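Ras-associated and pleckstrin homology domains-containing protein 1 (Homo sapiens, PDB 4GN1) mediates localized membrane signals, is implicated in the regulation of lamellipodial dynamics, binds RAC1 through its RA and PH domains and brings EVL and VASP to the leading edge. Local coordinates at residues A[8-13]-A[82-86]; A[47-51]-A[60-64]; A[42-46]-A[248-253]. Numbering follows the deposited sequence.

Contact 1 (A[8-13]-A[82-86])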
loop_
_atom_site.group_PDB
_atom_site.type_symbol
_atom_site.label_atom_id
_atom_site.label_comp_id
_atom_site.label_asym_id
_atom_site.label_seq_id
_atom_site.Cartn_x
_atom_site.Cartn_y
_atom_site.Cartn_z
ATOM N N ILE A 8 -18.390 12.022 -6.951
ATOM C CA ILE A 8 -18.112 10.839 -6.150
ATOM C C ILE A 8 -18.792 10.946 -4.785
ATOM O O ILE A 8 -19.136 12.038 -4.339
ATOM C CB ILE A 8 -16.591 10.627 -5.961
ATOM C CG1 ILE A 8 -15.971 11.795 -5.190
ATOM C CG2 ILE A 8 -15.925 10.489 -7.317
ATOM C CD1 ILE A 8 -14.564 11.541 -4.710
ATOM N N ARG A 9 -18.999 9.802 -4.145
ATOM C CA ARG A 9 -19.493 9.762 -2.775
ATOM C C ARG A 9 -18.376 9.262 -1.891
ATOM O O ARG A 9 -17.771 8.237 -2.180
ATOM C CB ARG A 9 -20.709 8.842 -2.632
ATOM C CG ARG A 9 -21.441 8.984 -1.309
ATOM C CD ARG A 9 -22.859 8.438 -1.403
ATOM N NE ARG A 9 -22.914 6.978 -1.333
ATOM C CZ ARG A 9 -23.133 6.285 -0.208
ATOM N NH1 ARG A 9 -23.324 6.928 0.951
ATOM N NH2 ARG A 9 -23.178 4.945 -0.237
ATOM N N VAL A 10 -18.128 9.998 -0.814
ATOM C CA VAL A 10 -17.015 9.725 0.088
ATOM C C VAL A 10 -17.538 9.502 1.497
ATOM O O VAL A 10 -18.312 10.322 2.009
ATOM C CB VAL A 10 -15.991 10.897 0.123
ATOM C CG1 VAL A 10 -14.811 10.542 0.995
ATOM C CG2 VAL A 10 -15.476 11.222 -1.261
ATOM N N HIS A 11 -17.104 8.406 2.117
ATOM C CA HIS A 11 -17.386 8.157 3.538
ATOM C C HIS A 11 -16.410 8.822 4.447
ATOM O O HIS A 11 -15.197 8.658 4.308
ATOM C CB HIS A 11 -17.511 6.670 3.829
ATOM C CG HIS A 11 -18.632 6.019 3.061
ATOM N ND1 HIS A 11 -18.530 5.716 1.739
ATOM C CD2 HIS A 11 -19.918 5.680 3.443
ATOM C CE1 HIS A 11 -19.689 5.185 1.316
ATOM N NE2 HIS A 11 -20.539 5.161 2.361
ATOM N N MET A 12 -16.941 9.619 5.367
ATOM C CA MET A 12 -16.099 10.362 6.307
ATOM C C MET A 12 -15.764 9.513 7.514
ATOM O O MET A 12 -16.168 8.336 7.630
ATOM C CB MET A 12 -16.716 11.713 6.728
ATOM C CG MET A 12 -17.260 12.551 5.573
ATOM S SD MET A 12 -16.047 12.940 4.284
ATOM C CE MET A 12 -15.436 14.550 4.831
ATOM N N SER A 13 -15.009 10.129 8.407
ATOM C CA SER A 13 -14.370 9.430 9.505
ATOM C C SER A 13 -15.412 8.927 10.494
ATOM O O SER A 13 -15.175 7.942 11.189
ATOM C CB SER A 13 -13.363 10.356 10.190
ATOM O OG SER A 13 -12.850 11.321 9.270
ATOM N N LYS A 82 -16.021 1.348 -1.721
ATOM C CA LYS A 82 -16.220 2.638 -1.072
ATOM C C LYS A 82 -14.956 3.487 -1.126
ATOM O O LYS A 82 -13.825 2.970 -1.179
ATOM C CB LYS A 82 -16.616 2.443 0.390
ATOM C CG LYS A 82 -17.899 1.676 0.604
ATOM C CD LYS A 82 -18.219 1.625 2.091
ATOM C CE LYS A 82 -19.596 1.018 2.363
ATOM N NZ LYS A 82 -19.807 0.815 3.834
ATOM N N LEU A 83 -15.158 4.793 -1.113
ATOM C CA LEU A 83 -14.089 5.731 -0.922
ATOM C C LEU A 83 -14.217 6.203 0.506
ATOM O O LEU A 83 -15.335 6.414 1.001
ATOM C CB LEU A 83 -14.233 6.893 -1.886
ATOM C CG LEU A 83 -13.324 6.988 -3.121
ATOM C CD1 LEU A 83 -12.798 5.651 -3.624
ATOM C CD2 LEU A 83 -13.974 7.771 -4.246
ATOM N N ILE A 84 -13.078 6.344 1.179
ATOM C CA ILE A 84 -13.074 6.769 2.556
ATOM C C ILE A 84 -12.024 7.852 2.799
ATOM O O ILE A 84 -10.835 7.674 2.502
ATOM C CB ILE A 84 -12.842 5.592 3.534
ATOM C CG1 ILE A 84 -13.697 4.386 3.148
ATOM C CG2 ILE A 84 -13.153 6.027 4.961
ATOM C CD1 ILE A 84 -13.652 3.222 4.126
ATOM N N PHE A 85 -12.483 8.953 3.388
ATOM C CA PHE A 85 -11.640 10.068 3.741
ATOM C C PHE A 85 -11.385 10.019 5.234
ATOM O O PHE A 85 -12.291 10.245 6.013
ATOM C CB PHE A 85 -12.341 11.359 3.349
ATOM C CG PHE A 85 -11.649 12.594 3.814
ATOM C CD1 PHE A 85 -10.430 12.973 3.266
ATOM C CD2 PHE A 85 -12.219 13.382 4.777
ATOM C CE1 PHE A 85 -9.795 14.129 3.685
ATOM C CE2 PHE A 85 -11.594 14.541 5.202
ATOM C CZ PHE A 85 -10.386 14.917 4.658
ATOM N N MET A 86 -10.157 9.685 5.616
ATOM C CA MET A 86 -9.740 9.548 7.027
ATOM C C MET A 86 -8.237 9.774 7.171
ATOM O O MET A 86 -7.492 9.640 6.217
ATOM C CB MET A 86 -10.071 8.151 7.576
ATOM C CG MET A 86 -9.509 7.002 6.743
ATOM S SD MET A 86 -10.104 5.362 7.247
ATOM C CE MET A 86 -9.936 5.514 9.035
HETATM O O HOH W 1 -17.680 5.617 -1.177
#

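Contact 2 (A[47-51]-A[60-64])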
loop_
_atom_site.group_PDB
_atom_site.type_symbol
_atom_site.label_atom_id
_atom_site.label_comp_id
_atom_site.label_asym_id
_atom_site.label_seq_id
_atom_site.Cartn_x
_atom_site.Cartn_y
_atom_site.Cartn_z
ATOM N N TRP A 47 -4.154 13.111 6.196
ATOM C CA TRP A 47 -5.455 12.917 5.559
ATOM C C TRP A 47 -5.288 12.106 4.316
ATOM O O TRP A 47 -4.415 12.377 3.498
ATOM C CB TRP A 47 -6.174 14.240 5.290
ATOM C CG TRP A 47 -6.629 14.855 6.589
ATOM C CD1 TRP A 47 -6.031 15.896 7.285
ATOM C CD2 TRP A 47 -7.751 14.430 7.437
ATOM N NE1 TRP A 47 -6.703 16.154 8.461
ATOM C CE2 TRP A 47 -7.742 15.318 8.609
ATOM C CE3 TRP A 47 -8.738 13.459 7.335
ATOM C CZ2 TRP A 47 -8.681 15.214 9.622
ATOM C CZ3 TRP A 47 -9.688 13.364 8.362
ATOM C CH2 TRP A 47 -9.659 14.223 9.478
ATOM N N SER A 48 -6.109 11.078 4.182
ATOM C CA SER A 48 -5.915 10.088 3.154
ATOM C C SER A 48 -7.222 9.743 2.470
ATOM O O SER A 48 -8.303 9.899 3.031
ATOM C CB SER A 48 -5.325 8.821 3.777
ATOM O OG SER A 48 -4.056 9.081 4.380
ATOM N N LEU A 49 -7.110 9.262 1.251
ATOM C CA LEU A 49 -8.250 8.729 0.562
ATOM C C LEU A 49 -7.973 7.251 0.420
ATOM O O LEU A 49 -6.905 6.820 -0.071
ATOM C CB LEU A 49 -8.444 9.391 -0.795
ATOM C CG LEU A 49 -9.829 9.239 -1.428
ATOM C CD1 LEU A 49 -10.953 9.953 -0.660
ATOM C CD2 LEU A 49 -9.773 9.743 -2.861
ATOM N N VAL A 50 -8.942 6.479 0.884
ATOM C CA VAL A 50 -8.814 5.048 0.991
ATOM C C VAL A 50 -9.925 4.428 0.147
ATOM O O VAL A 50 -11.074 4.898 0.198
ATOM C CB VAL A 50 -8.997 4.653 2.472
ATOM C CG1 VAL A 50 -8.954 3.144 2.653
ATOM C CG2 VAL A 50 -7.971 5.362 3.358
ATOM N N GLU A 51 -9.597 3.395 -0.637
ATOM C CA GLU A 51 -10.643 2.618 -1.336
ATOM C C GLU A 51 -10.771 1.241 -0.715
ATOM O O GLU A 51 -9.759 0.660 -0.301
ATOM C CB GLU A 51 -10.406 2.529 -2.865
ATOM C CG GLU A 51 -9.255 1.638 -3.332
ATOM C CD GLU A 51 -9.078 1.608 -4.846
ATOM O OE1 GLU A 51 -7.960 1.335 -5.305
ATOM O OE2 GLU A 51 -10.031 1.866 -5.597
ATOM N N ARG A 60 -6.875 -0.059 0.234
ATOM C CA ARG A 60 -5.589 0.609 0.130
ATOM C C ARG A 60 -5.726 2.108 0.216
ATOM O O ARG A 60 -6.766 2.686 -0.150
ATOM C CB ARG A 60 -4.839 0.204 -1.152
ATOM C CG ARG A 60 -5.454 0.621 -2.485
ATOM C CD ARG A 60 -4.524 0.278 -3.679
ATOM N NE ARG A 60 -4.933 0.975 -4.901
ATOM C CZ ARG A 60 -4.286 2.029 -5.422
ATOM N NH1 ARG A 60 -3.180 2.512 -4.858
ATOM N NH2 ARG A 60 -4.745 2.611 -6.525
ATOM N N ILE A 61 -4.678 2.735 0.724
ATOM C CA ILE A 61 -4.556 4.171 0.669
ATOM C C ILE A 61 -3.957 4.509 -0.690
ATOM O O ILE A 61 -2.881 4.035 -1.025
ATOM C CB ILE A 61 -3.648 4.685 1.792
ATOM C CG1 ILE A 61 -4.175 4.230 3.146
ATOM C CG2 ILE A 61 -3.481 6.211 1.727
ATOM C CD1 ILE A 61 -3.089 4.010 4.180
ATOM N N PHE A 62 -4.683 5.284 -1.490
ATOM C CA PHE A 62 -4.179 5.756 -2.778
ATOM C C PHE A 62 -2.921 6.541 -2.535
ATOM O O PHE A 62 -2.816 7.198 -1.501
ATOM C CB PHE A 62 -5.168 6.726 -3.412
ATOM C CG PHE A 62 -6.396 6.083 -3.948
ATOM C CD1 PHE A 62 -6.333 5.251 -5.048
ATOM C CD2 PHE A 62 -7.620 6.318 -3.362
ATOM C CE1 PHE A 62 -7.469 4.664 -5.558
ATOM C CE2 PHE A 62 -8.768 5.739 -3.875
ATOM C CZ PHE A 62 -8.690 4.919 -4.979
ATOM N N GLU A 63 -1.975 6.487 -3.476
ATOM C CA GLU A 63 -0.899 7.467 -3.459
ATOM C C GLU A 63 -1.426 8.775 -4.063
ATOM O O GLU A 63 -2.270 8.784 -4.985
ATOM C CB GLU A 63 0.359 6.977 -4.195
ATOM C CG GLU A 63 0.777 5.531 -3.887
ATOM C CD GLU A 63 1.097 5.257 -2.415
ATOM O OE1 GLU A 63 0.949 4.067 -2.020
ATOM O OE2 GLU A 63 1.528 6.182 -1.661
ATOM N N ASP A 64 -0.916 9.876 -3.531
ATOM C CA ASP A 64 -1.463 11.205 -3.805
ATOM C C ASP A 64 -1.296 11.700 -5.226
ATOM O O ASP A 64 -2.019 12.596 -5.682
ATOM C CB ASP A 64 -0.874 12.192 -2.810
ATOM C CG ASP A 64 -1.439 11.987 -1.431
ATOM O OD1 ASP A 64 -2.523 11.352 -1.340
ATOM O OD2 ASP A 64 -0.796 12.440 -0.451
HETATM O O HOH W 2 -4.396 9.221 -0.076
#

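Contact 3 (A[42-46]-A[248-253])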
loop_
_atom_site.group_PDB
_atom_site.type_symbol
_atom_site.label_atom_id
_atom_site.label_comp_id
_atom_site.label_asym_id
_atom_site.label_seq_id
_atom_site.Cartn_x
_atom_site.Cartn_y
_atom_site.Cartn_z
ATOM N N GLY A 42 -9.070 20.758 8.994
ATOM C CA GLY A 42 -7.728 21.271 9.231
ATOM C C GLY A 42 -6.709 20.486 8.438
ATOM O O GLY A 42 -6.835 19.267 8.297
ATOM N N TYR A 43 -5.702 21.181 7.919
ATOM C CA TYR A 43 -4.648 20.558 7.120
ATOM C C TYR A 43 -3.823 19.499 7.849
ATOM O O TYR A 43 -3.673 19.530 9.069
ATOM C CB TYR A 43 -3.703 21.615 6.543
ATOM C CG TYR A 43 -3.053 21.129 5.268
ATOM C CD1 TYR A 43 -3.713 21.274 4.042
ATOM C CD2 TYR A 43 -1.799 20.484 5.285
ATOM C CE1 TYR A 43 -3.141 20.816 2.864
ATOM C CE2 TYR A 43 -1.217 20.020 4.109
ATOM C CZ TYR A 43 -1.895 20.189 2.896
ATOM O OH TYR A 43 -1.356 19.745 1.698
ATOM N N SER A 44 -3.300 18.558 7.071
ATOM C CA SER A 44 -2.372 17.536 7.533
ATOM C C SER A 44 -2.041 16.582 6.401
ATOM O O SER A 44 -2.909 16.160 5.606
ATOM C CB SER A 44 -2.904 16.730 8.717
ATOM O OG SER A 44 -2.145 15.551 8.856
ATOM N N LEU A 45 -0.767 16.237 6.356
ATOM C CA LEU A 45 -0.249 15.330 5.368
ATOM C C LEU A 45 -0.847 13.922 5.557
ATOM O O LEU A 45 -0.777 13.116 4.627
ATOM C CB LEU A 45 1.284 15.282 5.489
ATOM C CG LEU A 45 1.941 14.399 6.568
ATOM C CD1 LEU A 45 3.433 14.322 6.316
ATOM C CD2 LEU A 45 1.680 14.860 7.992
ATOM N N ASP A 46 -1.417 13.650 6.744
ATOM C CA ASP A 46 -2.004 12.342 7.094
ATOM C C ASP A 46 -3.449 12.067 6.636
ATOM O O ASP A 46 -3.914 10.912 6.708
ATOM C CB ASP A 46 -1.908 12.089 8.593
ATOM C CG ASP A 46 -0.484 11.809 9.045
ATOM O OD1 ASP A 46 0.252 11.065 8.345
ATOM O OD2 ASP A 46 -0.099 12.333 10.104
ATOM N N TYR A 248 5.389 13.128 -0.599
ATOM C CA TYR A 248 5.622 13.538 0.784
ATOM C C TYR A 248 6.039 15.016 0.853
ATOM O O TYR A 248 5.422 15.802 1.568
ATOM C CB TYR A 248 6.637 12.593 1.446
ATOM C CG TYR A 248 7.090 13.015 2.830
ATOM C CD1 TYR A 248 6.232 12.943 3.918
ATOM C CD2 TYR A 248 8.391 13.485 3.044
ATOM C CE1 TYR A 248 6.640 13.336 5.179
ATOM C CE2 TYR A 248 8.817 13.883 4.308
ATOM C CZ TYR A 248 7.931 13.810 5.361
ATOM O OH TYR A 248 8.332 14.202 6.600
ATOM N N GLN A 249 7.054 15.388 0.069
ATOM C CA GLN A 249 7.535 16.771 -0.006
ATOM C C GLN A 249 6.378 17.725 -0.303
ATOM O O GLN A 249 6.256 18.769 0.332
ATOM C CB GLN A 249 8.615 16.928 -1.087
ATOM C CG GLN A 249 9.922 16.179 -0.868
ATOM C CD GLN A 249 11.000 17.002 -0.172
ATOM O OE1 GLN A 249 11.631 16.531 0.777
ATOM N NE2 GLN A 249 11.230 18.227 -0.645
ATOM N N GLU A 250 5.530 17.356 -1.264
ATOM C CA GLU A 250 4.375 18.157 -1.648
ATOM C C GLU A 250 3.300 18.195 -0.562
ATOM O O GLU A 250 2.658 19.215 -0.361
ATOM C CB GLU A 250 3.791 17.627 -2.952
ATOM C CG GLU A 250 2.744 18.526 -3.602
ATOM C CD GLU A 250 2.328 18.044 -4.987
ATOM O OE1 GLU A 250 1.188 18.328 -5.405
ATOM O OE2 GLU A 250 3.140 17.384 -5.673
ATOM N N ALA A 251 3.108 17.084 0.137
ATOM C CA ALA A 251 2.045 16.990 1.138
ATOM C C ALA A 251 2.329 17.858 2.363
ATOM O O ALA A 251 1.407 18.379 3.003
ATOM C CB ALA A 251 1.837 15.538 1.560
ATOM N N LEU A 252 3.619 18.022 2.653
ATOM C CA LEU A 252 4.105 18.565 3.917
ATOM C C LEU A 252 4.045 20.097 4.021
ATOM O O LEU A 252 4.964 20.724 4.547
ATOM C CB LEU A 252 5.542 18.044 4.153
ATOM C CG LEU A 252 6.267 18.124 5.507
ATOM C CD1 LEU A 252 5.489 17.422 6.608
ATOM C CD2 LEU A 252 7.672 17.548 5.383
ATOM N N LYS A 253 2.959 20.696 3.539
ATOM C CA LYS A 253 2.750 22.146 3.684
ATOM C C LYS A 253 2.906 22.675 5.129
ATOM O O LYS A 253 1.996 22.589 5.964
ATOM C CB LYS A 253 1.399 22.572 3.084
ATOM C CG LYS A 253 1.496 23.109 1.657
ATOM C CD LYS A 253 0.222 23.833 1.231
ATOM C CE LYS A 253 -0.831 22.862 0.710
ATOM N NZ LYS A 253 -2.223 23.338 0.952
#

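Contact 1 (A[8-13]-A[82-86])
Lys82 lays its aliphatic chain over one face of the His11 imidazole, a CH-pi contact with CD 4.1 Å from the ring centroid. Leu83 follows, its backbone N giving a hydrogen bond to a water (2.7 Å) that donates to Arg9 O (2.8 Å), while Leu83 O accepts from His11 N at 2.9 Å; its side chain turns inward, CD2 3.8 Å from Ile8 CD1. Strands 5-11 and 83-87 run parallel here, the central parallel pair of the ubiquitin-like RA domain, with helix 28-39 packed on the face that carries Phe85. Ile84 forms a parallel bridge with His11, their side chains on the face opposite Leu83. Phe85 N completes the ladder with 2.9 Å to His11 O; its ring, lying against Leu32 and Leu35 of the helix, takes Met12 in a Met-aromatic contact (SD 5.1 Å from the centroid), and Phe85 CB meets Val10 CG1 at 3.5 Å. Beside Met86, Ser13 OG gives Phe85 O a weak hydrogen bond of 3.5 Å.

Contact 2 (A[47-51]-A[60-64])
Phe62 lays its ring against the side chains of Leu49 and Glu51 on strand 47-53: Leu49 CD2 lies 4.1 Å from Phe62 CD2, and Glu51 CD comes within 3.3 Å of Phe62 CZ. The two segments belong to the beta hairpin of strands 47-53 and 58-61 in the ubiquitin-like RA domain, and Phe62 is the residue at which the chain leaves the second strand. Its backbone still holds on, Phe62 N donating to Leu49 O at 3.1 Å. Further along, Glu51 and Arg60 form an antiparallel hydrogen-bonded pair, with Glu51 N to Arg60 O and Arg60 N to Glu51 O both 3.0 Å. Between these bonds Val50 faces Ile61 as a non-hydrogen-bonded pair, CA atoms 4.4 Å apart; Val50 CG2 touches Ile61 CG1 at 4.0 Å, and Ser48 CB adds a contact of 3.8 Å to Ile61 CG2. Leu49, Glu51, Arg60 and Phe62 point to the other side of the hairpin, where Leu68 of helix 68-72 packs on Leu49 and Phe62. A salt bridge joins Glu51 OE1 to Arg60 NE at 3.1 Å, its hydrogen bond weak; Arg60 also pairs with Glu66, and Glu51 receives a hydrogen bond from Trp75. A malonate ion, probably from the crystallisation liquor, sits beside this charged pair. Where the strands part, a water fills the gap, accepting from Leu49 N at 3.0 Å and lying 2.9 Å from Phe62 O and 3.1 Å from Asp64 OD1.

Contact 3 (A[42-46]-A[248-253])
Leu45 is the bump of this interface, pushed from the RA-domain loop between helix 28-39 and strand 47-53 into a shallow hollow at the C-terminal end of helix 242-251, the last helix of the chain. Ala251 forms the floor, its small side chain letting the backbones come close: the CA atoms of Leu45 and Ala251 are 5.1 Å apart and their CB atoms 4.0 Å. The walls are Tyr248, whose CE1 lies 3.5 Å from Leu45 CD1, and Leu252, whose CD1 is 3.7 Å from the same methyl. Tyr92 adds a further surface against Leu45 and Ala251. The Tyr43 ring fills a second notch beside the helix end, its edge toward Ala251 O (CE2 at 3.3 Å) and Lys253 NZ 3.3 Å from CE1. An ST turn shapes the loop, Asp46 N donating to Ser44 OG at 2.9 Å. Across the interface, Tyr43 OH gives a weak hydrogen bond of 3.3 Å to Ala251 O.

Contacts 1 and 2 share one sheet of the RA domain: strands 83-87 and 47-53 are neighbours, so the order 5-11, 83-87, 47-53, 58-61 runs through both contacts, whose centres are 10 Å apart. Ile84 N to Val50 O (2.7 Å) and Met86 O to Ser48 N (2.8 Å) are probable hydrogen bonds between them. Along the chain the hairpin of contact 2 falls between the two strands of contact 1. Contact 3, centred 13 Å from contact 2 and 19 Å from contact 1, uses the loop leading directly into strand 47-53 and brings back the C-terminal helix 242-251, tying it to the RA domain.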